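Local coordinates for surface-associated protein CshB (Streptococcus gordonii, PDB 6YZG) that acts as a cell-wall-anchored streptococcal adhesin linked to fibronectin binding, represented here by its non-repetitive domain 2, at the interface of chains A and B. Coordinates in Å, arbitrary orientation; residue numbers count along the deposited sequence, not the author numbering. Chains: chain A/B, Surface-associated protein CshB.

The interface of chains A and B. Residues chain A 237, 258-261; chain B 1, 110, 141-143.
A:Met259 meets B:Trp1 through a chain whose CG stands anti to its own carbonyl carbon (chi1 -62°) and which stays extended until it bends at chi3 (62°), and that last turn lays the methyl CE over the indole, 3.7 Å from CD2 and from CE2 of B:Trp1, about where the two rings are fused, a CH-pi contact with both. The indole receives it with one face, while its rim is used separately: CG2 of A:Val237 comes tip to tip at CZ2, 4.0 Å away and level with the ring, and the backbone of A:Met260 and A:Gly261 runs past CE3.

Beneath this packing, the backbones supply the register. Antiparallel pairing joins A:Met259 to B:Ala143 by a reciprocal pair of hydrogen bonds, with A:Met259 N donating to B:Ala143 O at 2.9 Å. A second reciprocal pair joins A:Gly261 and B:Val141, where A:Gly261 N reaches B:Val141 O at 2.8 Å. Between them, a water bound to both N and O of A:Met260 also bonds the backbone O of B:Thr110 at 2.7 Å, bridging the chains at the 3-10 helix 108-110 of chain B. On the sheet surface away from the indole, A:Met260 and B:Met142 lie side by side, CG to CG at 4.0 Å, and the methyl CE of B:Met142 also rests against CG and SD of A:Met258.

A strand of one chain thus completes a sheet with a strand of the other, and the two-fold twin repeats the exchange with the chains swapped, although the structure alone does not show whether this dimer is the biological form. B strand 139-144 lies between A strand 258-263, to which it is bonded, and A:Val237 of strand 234-241; the N-terminal B:Trp1 packs on one surface of this mixed sheet and the methionine row on the other.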
ATOM      1  N   VAL A 237     -12.878  -9.713  -5.002  1.00 10.31           N
ATOM      2  CA  VAL A 237     -13.237 -11.157  -5.073  1.00 10.24           C
ATOM      3  C   VAL A 237     -13.925 -11.399  -6.403  1.00  9.38           C
ATOM      4  O   VAL A 237     -14.859 -10.679  -6.771  1.00 10.23           O
ATOM      5  CB  VAL A 237     -14.117 -11.582  -3.915  1.00  9.54           C
ATOM      6  CG1 VAL A 237     -14.513 -13.047  -4.006  1.00 10.45           C
ATOM      7  CG2 VAL A 237     -13.453 -11.309  -2.582  1.00 11.11           C
ATOM      8  N   MET A 258      -2.682 -16.682  -2.335  1.00  9.88           N
ATOM      9  CA  MET A 258      -3.958 -17.152  -2.901  1.00 10.37           C
ATOM     10  C   MET A 258      -4.970 -17.368  -1.791  1.00 10.71           C
ATOM     11  O   MET A 258      -4.684 -18.072  -0.816  1.00 10.81           O
ATOM     12  CB  MET A 258      -3.749 -18.464  -3.637  1.00 10.54           C
ATOM     13  CG  MET A 258      -4.925 -18.872  -4.477  1.00 10.51           C
ATOM     14  SD  MET A 258      -4.793 -20.565  -5.080  1.00 12.18           S
ATOM     15  CE  MET A 258      -5.302 -21.414  -3.603  1.00 12.17           C
ATOM     16  N   MET A 259      -6.157 -16.861  -2.013  1.00  9.24           N
ATOM     17  CA  MET A 259      -7.345 -17.245  -1.248  1.00  9.72           C
ATOM     18  C   MET A 259      -8.301 -17.936  -2.215  1.00 10.21           C
ATOM     19  O   MET A 259      -8.511 -17.441  -3.369  1.00 10.04           O
ATOM     20  CB  MET A 259      -8.085 -16.030  -0.715  1.00 10.66           C
ATOM     21  CG  MET A 259      -7.200 -15.251   0.238  1.00 12.43           C
ATOM     22  SD  MET A 259      -7.958 -13.797   0.942  1.00 16.63           S
ATOM     23  CE  MET A 259      -9.325 -14.534   1.846  1.00 16.83           C
ATOM     24  N   MET A 260      -8.909 -19.019  -1.791  1.00  9.47           N
ATOM     25  CA  MET A 260      -9.866 -19.763  -2.644  1.00  9.35           C
ATOM     26  C   MET A 260     -11.013 -20.193  -1.738  1.00  9.53           C
ATOM     27  O   MET A 260     -10.750 -20.724  -0.638  1.00  9.32           O
ATOM     28  CB  MET A 260      -9.273 -20.987  -3.318  1.00 10.60           C
ATOM     29  CG  MET A 260     -10.291 -21.685  -4.248  1.00 11.26           C
ATOM     30  SD  MET A 260      -9.633 -23.283  -4.885  1.00 15.03           S
ATOM     31  CE  MET A 260      -8.290 -22.762  -5.906  1.00 15.21           C
ATOM     32  N   GLY A 261     -12.240 -20.024  -2.179  1.00  9.00           N
ATOM     33  CA  GLY A 261     -13.409 -20.457  -1.435  1.00 10.13           C
ATOM     34  C   GLY A 261     -14.449 -21.006  -2.369  1.00 10.35           C
ATOM     35  O   GLY A 261     -14.310 -21.014  -3.600  1.00  9.94           O
TER
ATOM     36  N   TRP B   1     -14.231 -19.548   2.677  1.00 14.29           N
ATOM     37  CA  TRP B   1     -12.766 -19.536   2.319  1.00 13.18           C
ATOM     38  C   TRP B   1     -12.095 -20.796   2.861  1.00 13.15           C
ATOM     39  O   TRP B   1     -12.255 -21.137   4.079  1.00 14.91           O
ATOM     40  CB  TRP B   1     -11.965 -18.332   2.837  1.00 13.24           C
ATOM     41  CG  TRP B   1     -12.339 -17.019   2.238  1.00 14.48           C
ATOM     42  CD1 TRP B   1     -13.004 -16.021   2.900  1.00 19.03           C
ATOM     43  CD2 TRP B   1     -12.192 -16.594   0.874  1.00 13.38           C
ATOM     44  NE1 TRP B   1     -13.224 -14.992   2.040  1.00 19.17           N
ATOM     45  CE2 TRP B   1     -12.776 -15.314   0.780  1.00 16.64           C
ATOM     46  CE3 TRP B   1     -11.646 -17.156  -0.286  1.00 13.22           C
ATOM     47  CZ2 TRP B   1     -12.727 -14.556  -0.404  1.00 16.76           C
ATOM     48  CZ3 TRP B   1     -11.643 -16.433  -1.463  1.00 13.94           C
ATOM     49  CH2 TRP B   1     -12.218 -15.162  -1.537  1.00 15.09           C
ATOM     50  N   THR B 110      -6.188 -18.732   5.766  1.00 13.69           N
ATOM     51  CA  THR B 110      -6.885 -18.861   4.481  1.00 15.30           C
ATOM     52  C   THR B 110      -5.969 -18.459   3.319  1.00 15.17           C
ATOM     53  O   THR B 110      -6.485 -18.294   2.209  1.00 16.89           O
ATOM     54  CB  THR B 110      -8.188 -18.081   4.547  1.00 17.04           C
ATOM     55  OG1 THR B 110      -7.788 -16.753   4.881  1.00 22.78           O
ATOM     56  CG2 THR B 110      -9.159 -18.684   5.548  1.00 20.02           C
ATOM     57  N   VAL B 141     -14.768 -18.996  -5.564  1.00  8.94           N
ATOM     58  CA  VAL B 141     -14.357 -17.574  -5.415  1.00  9.47           C
ATOM     59  C   VAL B 141     -12.855 -17.515  -5.151  1.00  8.92           C
ATOM     60  O   VAL B 141     -12.302 -18.441  -4.534  1.00  9.23           O
ATOM     61  CB  VAL B 141     -15.110 -16.812  -4.314  1.00 10.46           C
ATOM     62  CG1 VAL B 141     -16.555 -16.618  -4.768  1.00 11.06           C
ATOM     63  CG2 VAL B 141     -15.016 -17.496  -2.964  1.00 11.36           C
ATOM     64  N   MET B 142     -12.214 -16.482  -5.673  1.00  8.59           N
ATOM     65  CA  MET B 142     -10.749 -16.347  -5.527  1.00  9.79           C
ATOM     66  C   MET B 142     -10.386 -14.868  -5.299  1.00  9.04           C
ATOM     67  O   MET B 142     -11.105 -13.998  -5.702  1.00  9.05           O
ATOM     68  CB  MET B 142     -10.011 -16.958  -6.744  1.00 12.17           C
ATOM     69  CG  MET B 142      -9.897 -18.561  -6.733  1.00 14.63           C
ATOM     70  SD  MET B 142      -8.954 -19.099  -8.171  1.00 24.70           S
ATOM     71  CE  MET B 142      -7.374 -18.937  -7.341  1.00 21.41           C
ATOM     72  N   ALA B 143      -9.289 -14.660  -4.571  1.00  8.70           N
ATOM     73  CA  ALA B 143      -8.742 -13.327  -4.308  1.00  8.88           C
ATOM     74  C   ALA B 143      -7.269 -13.476  -4.005  1.00  8.39           C
ATOM     75  O   ALA B 143      -6.779 -14.556  -3.674  1.00  9.86           O
ATOM     76  CB  ALA B 143      -9.452 -12.664  -3.116  1.00  9.40           C
TER
HETATM   77  O   HOH W   1      -8.687 -19.388   1.136  1.00 11.24           O